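Local coordinates for apoptosis regulator Bcl-2 homolog (Fowlpox virus, PDB 5TZP), which inhibits apoptosis of the host cell by sequestering and inactivating several proapoptotic Bcl-2 proteins, including BAK1 and BAX, at residues K103-D108 with Q112-I117; G89-I94 with D138-I143; S55-K58 with E63-I66; E14-A19 with A125-Y130; V76-V81 with A96-Y101. All blocks are in the same frame, centred on the assembly; numbering follows the deposited sequence. Where two conformers were deposited one is given.

Contact 1: residues K103-D108 with Q112-I117; sequences KKVKQD and QYYDGI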
# COMPACT_ATOMS: atom_id res chain seq x y z
N LYS A 103 -10.60 -1.52 -5.40
CA LYS A 103 -11.56 -1.06 -6.40
C LYS A 103 -12.07 -2.23 -7.23
O LYS A 103 -13.24 -2.26 -7.61
CB LYS A 103 -10.91 0.03 -7.24
CG LYS A 103 -11.86 0.67 -8.21
CD LYS A 103 -11.18 1.83 -8.94
CE LYS A 103 -12.14 2.47 -9.99
NZ LYS A 103 -13.34 3.15 -9.40
N LYS A 104 -11.23 -3.21 -7.52
CA LYS A 104 -11.66 -4.35 -8.29
C LYS A 104 -12.66 -5.22 -7.56
O LYS A 104 -13.49 -5.88 -8.21
CB LYS A 104 -10.48 -5.23 -8.71
CG LYS A 104 -9.50 -4.59 -9.71
CD LYS A 104 -10.15 -4.22 -11.02
CE LYS A 104 -9.12 -3.68 -11.94
NZ LYS A 104 -9.78 -3.13 -13.21
N VAL A 105 -12.59 -5.32 -6.24
CA VAL A 105 -13.43 -6.20 -5.44
C VAL A 105 -14.63 -5.46 -4.83
O VAL A 105 -15.39 -6.09 -4.07
CB VAL A 105 -12.63 -7.01 -4.38
CG1 VAL A 105 -11.61 -7.91 -5.05
CG2 VAL A 105 -12.08 -6.09 -3.29
N LYS A 106 -14.83 -4.19 -5.13
CA LYS A 106 -15.99 -3.47 -4.64
C LYS A 106 -17.27 -4.24 -4.96
O LYS A 106 -17.47 -4.73 -6.08
CB LYS A 106 -16.02 -2.09 -5.29
CG LYS A 106 -17.19 -1.19 -4.73
CD LYS A 106 -17.37 0.03 -5.60
CE LYS A 106 -18.57 -0.14 -6.51
NZ LYS A 106 -19.92 -0.20 -5.61
N GLN A 107 -18.16 -4.32 -3.95
CA GLN A 107 -19.43 -4.96 -4.15
C GLN A 107 -20.26 -4.18 -5.16
O GLN A 107 -20.20 -2.97 -5.23
CB GLN A 107 -20.21 -5.01 -2.84
CG GLN A 107 -19.59 -5.95 -1.80
CD GLN A 107 -20.60 -6.21 -0.71
OE1 GLN A 107 -21.17 -5.27 -0.15
NE2 GLN A 107 -20.99 -7.55 -0.47
N ASP A 108 -21.07 -4.89 -5.93
CA ASP A 108 -21.99 -4.20 -6.85
C ASP A 108 -23.12 -3.46 -6.13
O ASP A 108 -23.56 -2.41 -6.58
CB ASP A 108 -22.65 -5.21 -7.82
CG ASP A 108 -21.78 -5.64 -8.98
OD1 ASP A 108 -20.71 -5.08 -9.18
OD2 ASP A 108 -22.30 -6.57 -9.70
N GLN A 112 -19.14 -0.70 -0.73
CA GLN A 112 -18.13 -1.38 0.10
C GLN A 112 -16.98 -1.80 -0.77
O GLN A 112 -17.05 -2.77 -1.58
CB GLN A 112 -18.78 -2.59 0.80
CG GLN A 112 -17.82 -3.45 1.61
CD GLN A 112 -17.23 -2.74 2.75
OE1 GLN A 112 -16.26 -2.01 2.66
NE2 GLN A 112 -17.87 -2.88 3.90
N TYR A 113 -15.84 -1.11 -0.55
CA TYR A 113 -14.58 -1.47 -1.18
C TYR A 113 -13.55 -1.88 -0.16
O TYR A 113 -12.35 -1.97 -0.47
CB TYR A 113 -14.06 -0.37 -2.12
CG TYR A 113 -14.15 1.04 -1.63
CD1 TYR A 113 -13.11 1.61 -0.84
CD2 TYR A 113 -15.22 1.86 -1.93
CE1 TYR A 113 -13.16 2.92 -0.35
CE2 TYR A 113 -15.29 3.12 -1.39
CZ TYR A 113 -14.23 3.64 -0.61
OH TYR A 113 -14.36 4.94 -0.12
N TYR A 114 -13.98 -2.20 1.05
CA TYR A 114 -13.12 -2.87 2.02
C TYR A 114 -11.93 -2.03 2.41
O TYR A 114 -10.90 -2.61 2.88
CB TYR A 114 -12.74 -4.29 1.52
CG TYR A 114 -13.96 -5.13 1.29
CD1 TYR A 114 -14.65 -5.64 2.37
CD2 TYR A 114 -14.41 -5.43 -0.02
CE1 TYR A 114 -15.79 -6.40 2.22
CE2 TYR A 114 -15.62 -6.25 -0.10
CZ TYR A 114 -16.22 -6.68 1.03
OH TYR A 114 -17.48 -7.46 1.07
N ASP A 115 -12.06 -0.72 2.38
CA ASP A 115 -10.95 0.11 2.82
C ASP A 115 -10.60 -0.09 4.28
O ASP A 115 -9.42 0.05 4.64
CB ASP A 115 -11.28 1.58 2.47
CG ASP A 115 -12.51 2.09 3.14
OD1 ASP A 115 -13.63 1.58 2.88
OD2 ASP A 115 -12.48 2.99 3.99
N GLY A 116 -11.55 -0.41 5.12
CA GLY A 116 -11.21 -0.62 6.52
C GLY A 116 -10.34 -1.83 6.78
O GLY A 116 -9.25 -1.70 7.32
N ILE A 117 -10.78 -3.02 6.35
CA ILE A 117 -9.97 -4.23 6.58
C ILE A 117 -8.64 -4.15 5.84
O ILE A 117 -7.61 -4.63 6.33
CB ILE A 117 -10.71 -5.56 6.24
CG1 ILE A 117 -11.33 -5.61 4.82
CG2 ILE A 117 -11.73 -5.95 7.33
CD1 ILE A 117 -11.93 -7.04 4.43
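Val105 meets Tyr114 at about a right angle, its CG2 4.1 Å from Tyr114 CD2. The carbonyl oxygen of Val105 lies in the plane of the same ring, at its edge, 4.0 Å from CE2. Gln112 CG rests on one face of that ring, offset toward the rim. Lys106 follows with its CA 3.3 Å from Gln112 O, a CA-H...O contact, while its CB packs against Tyr113 CB at 4.1 Å. Gln107 N donates the one classical hydrogen bond between the segments, 3.0 Å to Gln112 O, with an N-H...O angle of 161° and the donor tilted 21° from the carbonyl plane. The Gln107 amide, held by Ser110 through OE1, stands at 65° to the Tyr114 ring. On the BH2 side, the Gln112 chain folds back at chi2 so that OE1 accepts from Tyr114 N at 2.8 Å, Tyr114 being the N-cap residue of helix 115-136. Gln112 thus receives Gln107 N and Lys106 CA on its carbonyl and Tyr114 N on its side chain, so this surface turn is tied mainly through backbone polar groups.

Contact 2: residues G89-I94 with D138-I143; sequences GRIITI and DYWNGI
The BH1 motif supplies the helical side of this contact, in the central helix 88-105 of the Bcl-2 fold, and the 3-10 segment that includes residues 140-143 packs against it. Ile92 and Ile143 meet along their CG1-CD1 arms: Ile92 CG1 is 3.8 Å from Ile143 CD1, and Ile92 CD1 lies 4.0 Å from both CG1 and CD1 of Ile143. With CG1 trans to the backbone N (chi1 -152°), Ile143 reaches straight out to the helix. The preceding residue on the helix, Ile91, brings CG2 to 4.3 Å from Trp140 CZ3, on the six-membered part of the indole. The other end of that indole is anchored by NE1 bonding to Ile18 O on helix 14-32, and Phe134 packs edge-to-face with it. Within the helix, Gly89 O accepts from both Thr93 N and Thr93 OG1, which arrive from opposite faces of its plane; the OG1 bond is 2.8 Å and keeps the hydroxyl on its own helix. Outside the two segments, Arg90 NE forms a salt bridge with an acidic side chain of the bound peptide, and Ile92 packs on an aromatic peptide side chain. An arginine of BH1 pairing with the BH3 acid is the hallmark of the ligand groove in prosurvival Bcl-2 proteins.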
# COMPACT_ATOMS: atom_id res chain seq x y z
N GLY A 89 9.84 1.41 -1.16
CA GLY A 89 9.28 0.85 -2.38
C GLY A 89 8.30 -0.28 -2.12
O GLY A 89 7.31 -0.41 -2.83
N ARG A 90 8.62 -1.12 -1.15
CA ARG A 90 7.74 -2.21 -0.74
C ARG A 90 6.42 -1.66 -0.20
O ARG A 90 5.33 -2.19 -0.49
CB ARG A 90 8.41 -3.15 0.23
CG ARG A 90 9.49 -4.02 -0.49
CD ARG A 90 10.19 -4.90 0.46
NE ARG A 90 11.23 -5.69 -0.21
CZ ARG A 90 11.47 -6.95 0.09
NH1 ARG A 90 10.72 -7.66 0.93
NH2 ARG A 90 12.39 -7.56 -0.67
N ILE A 91 6.51 -0.66 0.68
CA ILE A 91 5.32 -0.02 1.27
C ILE A 91 4.47 0.56 0.16
O ILE A 91 3.25 0.35 0.13
CB ILE A 91 5.73 1.03 2.32
CG1 ILE A 91 6.30 0.33 3.53
CG2 ILE A 91 4.52 1.88 2.72
CD1 ILE A 91 6.99 1.34 4.52
N ILE A 92 5.07 1.30 -0.74
CA ILE A 92 4.34 1.93 -1.84
C ILE A 92 3.69 0.85 -2.69
O ILE A 92 2.51 0.97 -3.08
CB ILE A 92 5.27 2.78 -2.71
CG1 ILE A 92 5.64 4.04 -1.90
CG2 ILE A 92 4.67 3.09 -4.07
CD1 ILE A 92 6.95 4.72 -2.41
N THR A 93 4.41 -0.22 -2.99
CA THR A 93 3.85 -1.26 -3.84
C THR A 93 2.68 -1.97 -3.17
O THR A 93 1.66 -2.25 -3.81
CB THR A 93 4.93 -2.26 -4.26
OG1 THR A 93 5.92 -1.56 -5.02
CG2 THR A 93 4.40 -3.34 -5.11
N ILE A 94 2.78 -2.26 -1.88
CA ILE A 94 1.69 -2.84 -1.09
C ILE A 94 0.47 -1.95 -1.15
O ILE A 94 -0.64 -2.44 -1.41
CB ILE A 94 2.14 -3.08 0.40
CG1 ILE A 94 3.05 -4.28 0.50
CG2 ILE A 94 0.91 -3.16 1.33
CD1 ILE A 94 3.83 -4.25 1.81
N ASP A 138 10.75 9.19 10.74
CA ASP A 138 9.82 10.32 11.01
C ASP A 138 8.47 10.07 10.32
O ASP A 138 7.93 10.90 9.61
CB ASP A 138 10.42 11.69 10.64
CG ASP A 138 9.57 12.86 11.05
OD1 ASP A 138 8.73 12.75 12.02
OD2 ASP A 138 9.70 13.88 10.32
N TYR A 139 7.96 8.85 10.55
CA TYR A 139 6.67 8.41 10.04
C TYR A 139 6.72 8.50 8.52
O TYR A 139 7.63 7.96 7.87
CB TYR A 139 5.54 9.20 10.73
CG TYR A 139 5.67 9.24 12.21
CD1 TYR A 139 5.23 8.17 12.99
CD2 TYR A 139 6.35 10.23 12.82
CE1 TYR A 139 5.36 8.21 14.38
CE2 TYR A 139 6.50 10.25 14.19
CZ TYR A 139 6.02 9.22 14.94
OH TYR A 139 6.19 9.34 16.32
N TRP A 140 5.78 9.18 7.88
CA TRP A 140 5.69 9.22 6.42
C TRP A 140 6.74 10.15 5.82
O TRP A 140 6.96 10.06 4.62
CB TRP A 140 4.28 9.60 5.94
CG TRP A 140 3.25 8.62 6.38
CD1 TRP A 140 2.46 8.74 7.48
CD2 TRP A 140 2.97 7.41 5.74
NE1 TRP A 140 1.65 7.60 7.53
CE2 TRP A 140 1.96 6.78 6.48
CE3 TRP A 140 3.46 6.78 4.59
CZ2 TRP A 140 1.41 5.53 6.09
CZ3 TRP A 140 2.91 5.59 4.18
CH2 TRP A 140 1.93 4.94 4.97
N ASN A 141 7.46 10.94 6.63
CA ASN A 141 8.46 11.83 6.05
C ASN A 141 9.45 11.06 5.21
O ASN A 141 9.98 11.60 4.22
CB ASN A 141 9.15 12.62 7.19
CG ASN A 141 9.90 13.77 6.64
OD1 ASN A 141 11.15 13.69 6.46
ND2 ASN A 141 9.22 14.82 6.39
N GLY A 142 9.79 9.83 5.60
CA GLY A 142 10.81 9.10 4.87
C GLY A 142 10.44 8.77 3.43
O GLY A 142 11.34 8.53 2.62
N ILE A 143 9.14 8.83 3.10
CA ILE A 143 8.70 8.57 1.74
C ILE A 143 9.12 9.69 0.80
O ILE A 143 9.08 9.53 -0.42
CB ILE A 143 7.20 8.35 1.67
CG1 ILE A 143 6.87 7.44 0.48
CG2 ILE A 143 6.44 9.67 1.57
CD1 ILE A 143 5.35 7.03 0.47

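Contact 3: residues S55-K58 with E63-I66; sequences SVIK and EFDI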
# COMPACT_ATOMS: atom_id res chain seq x y z
N SER A 55 2.18 5.69 -10.22
CA SER A 55 3.21 5.18 -11.10
C SER A 55 3.24 3.66 -11.07
O SER A 55 3.36 2.99 -12.14
CB SER A 55 4.55 5.77 -10.69
OG SER A 55 5.63 5.22 -11.44
N VAL A 56 3.21 3.07 -9.91
CA VAL A 56 3.22 1.60 -9.75
C VAL A 56 2.04 1.00 -10.50
O VAL A 56 2.20 0.01 -11.21
CB VAL A 56 3.27 1.18 -8.28
CG1 VAL A 56 3.04 -0.33 -8.11
CG2 VAL A 56 4.62 1.57 -7.71
N ILE A 57 0.85 1.57 -10.32
CA ILE A 57 -0.35 1.04 -10.98
C ILE A 57 -0.23 1.19 -12.48
O ILE A 57 -0.52 0.23 -13.22
CB ILE A 57 -1.62 1.70 -10.40
CG1 ILE A 57 -1.85 1.23 -8.98
CG2 ILE A 57 -2.82 1.36 -11.29
CD1 ILE A 57 -2.86 2.03 -8.17
N LYS A 58 0.22 2.33 -12.98
CA LYS A 58 0.32 2.51 -14.44
C LYS A 58 1.29 1.51 -15.03
O LYS A 58 1.08 1.06 -16.19
CB LYS A 58 0.75 3.94 -14.75
CG LYS A 58 0.98 4.24 -16.25
CD LYS A 58 1.50 5.67 -16.48
CE LYS A 58 0.38 6.67 -16.24
NZ LYS A 58 0.80 8.08 -16.66
N GLU A 63 -0.13 -6.94 -14.68
CA GLU A 63 0.34 -8.01 -13.81
C GLU A 63 -0.57 -8.17 -12.60
O GLU A 63 -0.90 -9.28 -12.18
CB GLU A 63 1.77 -7.67 -13.38
CG GLU A 63 2.57 -8.96 -12.89
CD GLU A 63 3.02 -9.83 -14.01
OE1 GLU A 63 3.63 -10.89 -13.82
OE2 GLU A 63 2.82 -9.50 -15.24
N PHE A 64 -0.99 -7.03 -12.05
CA PHE A 64 -1.92 -7.05 -10.93
C PHE A 64 -3.21 -7.75 -11.32
O PHE A 64 -3.79 -8.50 -10.51
CB PHE A 64 -2.24 -5.62 -10.44
CG PHE A 64 -1.12 -4.86 -9.77
CD1 PHE A 64 0.11 -5.47 -9.49
CD2 PHE A 64 -1.31 -3.57 -9.39
CE1 PHE A 64 1.10 -4.73 -8.84
CE2 PHE A 64 -0.33 -2.85 -8.73
CZ PHE A 64 0.90 -3.46 -8.48
N ASP A 65 -3.66 -7.54 -12.58
CA ASP A 65 -4.86 -8.17 -13.03
C ASP A 65 -4.75 -9.70 -13.00
O ASP A 65 -5.68 -10.44 -12.60
CB ASP A 65 -5.27 -7.70 -14.45
CG ASP A 65 -5.87 -6.31 -14.47
OD1 ASP A 65 -6.33 -5.80 -13.39
OD2 ASP A 65 -5.86 -5.70 -15.58
N ILE A 66 -3.61 -10.22 -13.47
CA ILE A 66 -3.44 -11.67 -13.40
C ILE A 66 -3.42 -12.15 -11.94
O ILE A 66 -4.10 -13.12 -11.59
CB ILE A 66 -2.19 -12.09 -14.15
CG1 ILE A 66 -2.37 -11.77 -15.65
CG2 ILE A 66 -1.95 -13.59 -13.92
CD1 ILE A 66 -1.17 -12.12 -16.49
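Apolar packing carries this contact, and Phe64 is the side chain that reaches back to the earlier turn. Its CZ lies 3.8 Å from Val56 CG1, the two side chains crossing at about a right angle. Ile57 CG1 approaches the ring at its edge, near the ring plane, 4.4 Å from CE2. A chi1 of -69° sets Phe64 CG opposite its own carbonyl carbon, and the ring then extends back along the helix toward Val56. Both turns belong to helix 43-68, which in the Bcl-2 fold forms one wall of the BH3-binding groove; the bound peptide packs an aromatic side chain on Val56 and an apolar one on Phe64. Aromatic contact adds to this, since Phe64 also meets Phe97 of helix 88-105 edge-to-face. Polar interactions lie to the flanks: Ser55 OG hydrogen-bonds to an aromatic side chain of the peptide, while Asp65 OD1 bonds to Tyr100 OH, joining this helix to helix 88-105.

Contact 4: residues E14-A19 with A125-Y130; sequences ETYYIA and AILSKY
Leu127 does nearly all the work here, its two methyls fitting against three residues of helix 14-32. CD1 comes closest, 3.6 Å from Tyr16 CA, so it presses on the backbone as much as on side chains; it is also 4.2 Å from Tyr16 CB and 4.2 Å from Ala19 CB. CD2 points to the other flank and touches Thr15 CG2 at 4.1 Å. The methyl of Thr15 lies anti to its backbone N and is thereby turned to the leucine. In Leu127, chi1 of -59° and chi2 of 175° carry the branch straight out from its helix, with one methyl for the Tyr16 and Ala19 side and one for Thr15.

Around this core, Tyr16 packs along helix 115-136 on Glu120, Thr123 and Asp124, and its CD2 sits 3.7 Å above the centre of the Tyr17 ring. Thr15 also touches Arg131 and Tyr139. Tyr130 OH, on the second helix, bonds to Leu82 O, linking that helix to the loop after helix 74-81.

The short segments run at 141° to each other, their axes 10.7 Å apart at closest approach. Such roughly antiparallel, inclined packing of the N-terminal helix on a later one belongs to the all-helical bundle of the Bcl-2 fold.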
# COMPACT_ATOMS: atom_id res chain seq x y z
N GLU A 14 -0.86 6.49 18.83
CA GLU A 14 -0.73 7.57 17.89
C GLU A 14 -0.04 7.10 16.63
O GLU A 14 -0.40 7.48 15.53
CB GLU A 14 0.03 8.74 18.51
CG GLU A 14 -0.12 9.99 17.68
CD GLU A 14 0.52 11.19 18.33
OE1 GLU A 14 0.84 11.07 19.52
OE2 GLU A 14 0.70 12.23 17.63
N THR A 15 1.00 6.30 16.79
CA THR A 15 1.73 5.79 15.64
C THR A 15 0.80 4.99 14.73
O THR A 15 0.82 5.12 13.51
CB THR A 15 2.94 4.97 16.10
OG1 THR A 15 3.76 5.80 16.94
CG2 THR A 15 3.72 4.49 14.86
N TYR A 16 -0.00 4.10 15.34
CA TYR A 16 -0.97 3.34 14.58
C TYR A 16 -1.87 4.22 13.76
O TYR A 16 -2.08 3.96 12.57
CB TYR A 16 -1.77 2.41 15.52
CG TYR A 16 -2.89 1.65 14.85
CD1 TYR A 16 -2.70 0.39 14.37
CD2 TYR A 16 -4.19 2.24 14.76
CE1 TYR A 16 -3.74 -0.25 13.70
CE2 TYR A 16 -5.24 1.57 14.21
CZ TYR A 16 -5.01 0.35 13.68
OH TYR A 16 -6.10 -0.34 13.12
N TYR A 17 -2.43 5.29 14.35
CA TYR A 17 -3.32 6.17 13.59
C TYR A 17 -2.61 7.00 12.58
O TYR A 17 -3.17 7.26 11.53
CB TYR A 17 -4.18 7.01 14.54
CG TYR A 17 -5.28 6.08 15.11
CD1 TYR A 17 -6.32 5.56 14.31
CD2 TYR A 17 -5.21 5.66 16.41
CE1 TYR A 17 -7.27 4.69 14.85
CE2 TYR A 17 -6.20 4.78 16.97
CZ TYR A 17 -7.20 4.32 16.16
OH TYR A 17 -8.14 3.45 16.76
N ILE A 18 -1.35 7.38 12.83
CA ILE A 18 -0.58 8.10 11.80
C ILE A 18 -0.43 7.22 10.55
O ILE A 18 -0.62 7.66 9.40
CB ILE A 18 0.77 8.52 12.35
CG1 ILE A 18 0.62 9.68 13.37
CG2 ILE A 18 1.68 8.91 11.22
CD1 ILE A 18 1.79 9.90 14.23
N ALA A 19 -0.15 5.93 10.76
CA ALA A 19 -0.08 5.01 9.62
C ALA A 19 -1.44 4.79 8.97
O ALA A 19 -1.61 4.92 7.75
CB ALA A 19 0.51 3.67 10.07
N ALA A 125 0.62 -5.01 9.39
CA ALA A 125 1.81 -5.67 8.82
C ALA A 125 3.05 -4.79 8.94
O ALA A 125 4.16 -5.31 9.18
CB ALA A 125 1.56 -6.03 7.35
N ILE A 126 2.92 -3.48 8.77
CA ILE A 126 4.02 -2.56 8.99
C ILE A 126 4.41 -2.51 10.44
O ILE A 126 5.61 -2.71 10.81
CB ILE A 126 3.68 -1.17 8.48
CG1 ILE A 126 3.53 -1.25 6.96
CG2 ILE A 126 4.80 -0.18 8.84
CD1 ILE A 126 3.07 0.05 6.31
N LEU A 127 3.44 -2.29 11.32
CA LEU A 127 3.78 -1.95 12.72
C LEU A 127 4.05 -3.16 13.60
O LEU A 127 4.74 -3.03 14.61
CB LEU A 127 2.77 -0.98 13.31
CG LEU A 127 2.60 0.34 12.60
CD1 LEU A 127 1.48 1.10 13.25
CD2 LEU A 127 3.88 1.16 12.56
N SER A 128 3.60 -4.34 13.19
CA SER A 128 3.88 -5.51 14.00
C SER A 128 5.36 -5.83 14.06
O SER A 128 5.84 -6.34 15.10
CB SER A 128 3.06 -6.72 13.57
OG SER A 128 3.45 -7.07 12.28
N LYS A 129 6.09 -5.54 13.00
CA LYS A 129 7.52 -5.84 12.99
C LYS A 129 8.41 -4.63 12.77
O LYS A 129 9.62 -4.71 13.07
CB LYS A 129 7.78 -6.82 11.82
CG LYS A 129 7.24 -8.24 12.14
CD LYS A 129 7.59 -9.28 11.07
CE LYS A 129 7.29 -10.73 11.61
NZ LYS A 129 7.39 -11.77 10.52
N TYR A 130 7.89 -3.52 12.27
CA TYR A 130 8.69 -2.39 11.82
C TYR A 130 8.27 -1.09 12.48
O TYR A 130 8.52 -0.04 11.89
CB TYR A 130 8.71 -2.26 10.30
CG TYR A 130 9.12 -3.55 9.66
CD1 TYR A 130 10.44 -3.95 9.61
CD2 TYR A 130 8.16 -4.39 9.14
CE1 TYR A 130 10.79 -5.15 9.03
CE2 TYR A 130 8.51 -5.58 8.56
CZ TYR A 130 9.82 -5.93 8.52
OH TYR A 130 10.16 -7.16 8.02

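Contact 5: residues V76-V81 with A96-Y101; sequences VIVTQV and AFCAYY. With SO4 (sulfate ion), chain N; EDO (1,2-ethanediol), chain C.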
# COMPACT_ATOMS: atom_id res chain seq x y z
N VAL A 76 -2.45 -12.27 3.17
CA VAL A 76 -1.27 -13.13 2.95
C VAL A 76 -0.26 -12.46 2.03
O VAL A 76 0.94 -12.47 2.32
CB VAL A 76 -1.68 -14.51 2.41
CG1 VAL A 76 -0.42 -15.33 2.03
CG2 VAL A 76 -2.46 -15.32 3.47
N ILE A 77 -0.76 -11.81 0.97
CA ILE A 77 0.13 -11.08 0.06
C ILE A 77 0.92 -10.01 0.83
O ILE A 77 2.15 -9.93 0.76
CB ILE A 77 -0.67 -10.52 -1.11
CG1 ILE A 77 -1.23 -11.64 -1.98
CG2 ILE A 77 0.30 -9.64 -1.91
CD1 ILE A 77 -2.19 -11.12 -2.98
N VAL A 78 0.19 -9.19 1.61
CA VAL A 78 0.82 -8.09 2.35
C VAL A 78 1.87 -8.61 3.31
O VAL A 78 3.02 -8.13 3.37
CB VAL A 78 -0.25 -7.31 3.09
CG1 VAL A 78 0.41 -6.29 3.99
CG2 VAL A 78 -1.22 -6.59 2.10
N THR A 79 1.53 -9.64 4.09
CA THR A 79 2.48 -10.16 5.06
C THR A 79 3.67 -10.83 4.37
O THR A 79 4.78 -10.76 4.88
CB THR A 79 1.75 -11.04 6.12
OG1 THR A 79 1.14 -12.12 5.49
CG2 THR A 79 0.78 -10.24 6.87
N GLN A 80 3.45 -11.46 3.21
CA GLN A 80 4.60 -12.02 2.49
C GLN A 80 5.60 -10.93 2.17
O GLN A 80 6.83 -11.15 2.37
CB GLN A 80 4.13 -12.71 1.23
CG GLN A 80 3.51 -14.12 1.48
CD GLN A 80 2.87 -14.70 0.19
OE1 GLN A 80 2.52 -13.98 -0.77
NE2 GLN A 80 2.59 -15.97 0.24
N VAL A 81 5.14 -9.80 1.64
CA VAL A 81 6.08 -8.76 1.22
C VAL A 81 6.97 -8.34 2.38
O VAL A 81 8.17 -8.10 2.21
CB VAL A 81 5.33 -7.58 0.63
CG1 VAL A 81 6.29 -6.44 0.28
CG2 VAL A 81 4.51 -7.94 -0.60
N ALA A 96 -0.25 0.50 -3.28
CA ALA A 96 -0.73 0.61 -4.67
C ALA A 96 -1.52 -0.64 -5.08
O ALA A 96 -2.64 -0.52 -5.61
CB ALA A 96 0.43 0.84 -5.60
N PHE A 97 -0.95 -1.80 -4.86
CA PHE A 97 -1.64 -3.06 -5.16
C PHE A 97 -2.97 -3.13 -4.42
O PHE A 97 -3.98 -3.51 -5.00
CB PHE A 97 -0.75 -4.23 -4.80
CG PHE A 97 -1.48 -5.52 -4.98
CD1 PHE A 97 -1.55 -6.11 -6.25
CD2 PHE A 97 -2.08 -6.16 -3.94
CE1 PHE A 97 -2.29 -7.30 -6.43
CE2 PHE A 97 -2.80 -7.36 -4.12
CZ PHE A 97 -2.93 -7.90 -5.36
N CYS A 98 -2.95 -2.84 -3.13
CA CYS A 98 -4.15 -2.99 -2.32
C CYS A 98 -5.20 -1.97 -2.70
O CYS A 98 -6.41 -2.31 -2.65
CB CYS A 98 -3.83 -2.90 -0.84
SG CYS A 98 -3.04 -4.39 -0.17
N ALA A 99 -4.84 -0.73 -3.06
CA ALA A 99 -5.81 0.22 -3.59
C ALA A 99 -6.43 -0.31 -4.88
O ALA A 99 -7.66 -0.30 -5.05
CB ALA A 99 -5.17 1.59 -3.81
N TYR A 100 -5.59 -0.76 -5.81
CA TYR A 100 -6.05 -1.30 -7.07
C TYR A 100 -7.02 -2.46 -6.83
O TYR A 100 -8.11 -2.54 -7.44
CB TYR A 100 -4.81 -1.74 -7.86
CG TYR A 100 -5.08 -2.17 -9.27
CD1 TYR A 100 -5.25 -1.23 -10.30
CD2 TYR A 100 -5.31 -3.49 -9.61
CE1 TYR A 100 -5.56 -1.58 -11.56
CE2 TYR A 100 -5.61 -3.88 -10.92
CZ TYR A 100 -5.73 -2.90 -11.88
OH TYR A 100 -6.06 -3.27 -13.17
N TYR A 101 -6.63 -3.37 -5.93
CA TYR A 101 -7.43 -4.52 -5.54
C TYR A 101 -8.77 -4.09 -4.97
O TYR A 101 -9.82 -4.65 -5.36
CB TYR A 101 -6.58 -5.35 -4.54
CG TYR A 101 -7.32 -6.46 -3.84
CD1 TYR A 101 -7.61 -7.64 -4.46
CD2 TYR A 101 -7.79 -6.31 -2.56
CE1 TYR A 101 -8.28 -8.65 -3.81
CE2 TYR A 101 -8.47 -7.31 -1.91
CZ TYR A 101 -8.69 -8.47 -2.57
OH TYR A 101 -9.39 -9.48 -1.92
S SO4 N . 1.34 -18.08 -2.86
O1 SO4 N . -0.11 -18.32 -2.74
O2 SO4 N . 2.01 -18.77 -4.00
O3 SO4 N . 1.90 -18.66 -1.62
O4 SO4 N . 1.54 -16.60 -3.00
C1 EDO C . -9.16 -11.45 1.19
O1 EDO C . -8.43 -11.11 0.03
C2 EDO C . -10.20 -12.49 0.97
O2 EDO C . -9.38 -13.69 0.80
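Tyr101 OH and O1 of a 1,2-ethanediol make the shortest polar bond here, 2.7 Å, in which either oxygen could be the donor. The diol, probably from the crystallisation liquor, also bonds to Phe74 N and Ile72 O. Gln80 reaches a sulfate, likely of the same origin, through two weak bonds from NE2, 3.3 Å to O3 and 3.5 Å to O4. Between the two helices the contact is apolar. Ile77 CD1 lies 4.0 Å from Phe97 CE2 and 4.1 Å from CZ, the side chains crossing at about a right angle. Phe97 CG, anti to the backbone N (chi1 175°), carries the ring across to the isoleucine. These residues flank the BH3-binding groove of the Bcl-2 fold, with BH1 spanning the end of helix 74-81 and much of helix 88-105: Ile77 and Phe97 each pack on an apolar side chain of the peptide, Val81 packs on its backbone, and Gln80 OE1 hydrogen-bonds to that backbone. Deeper in, Val78 CG2 meets Cys98 SG at 3.6 Å. Ile118 and Ile122 of helix 115-136 press on the cysteine, and Ala125 of that helix on Val78.

How the contacts relate
From the N terminus, helix 14-32 opens contact 4, whose long loop closes only at 125-130 and encloses contacts 1, 3 and 5. Contact 3 closes first, within helix 43-68. Contact 5 then opens at 76-81 and closes at 96-101; contact 2 opens inside that interval, at 89-94, so the two cross. Contact 1 makes the turn from helix 88-105 to helix 115-136 and lies within the span of contact 2. After contact 4 closes, contact 2 ends at 138-143, crossing contact 4. Helix 88-105 serves contacts 1, 2 and 5 and touches contact 3, tying the groove walls to the bundle.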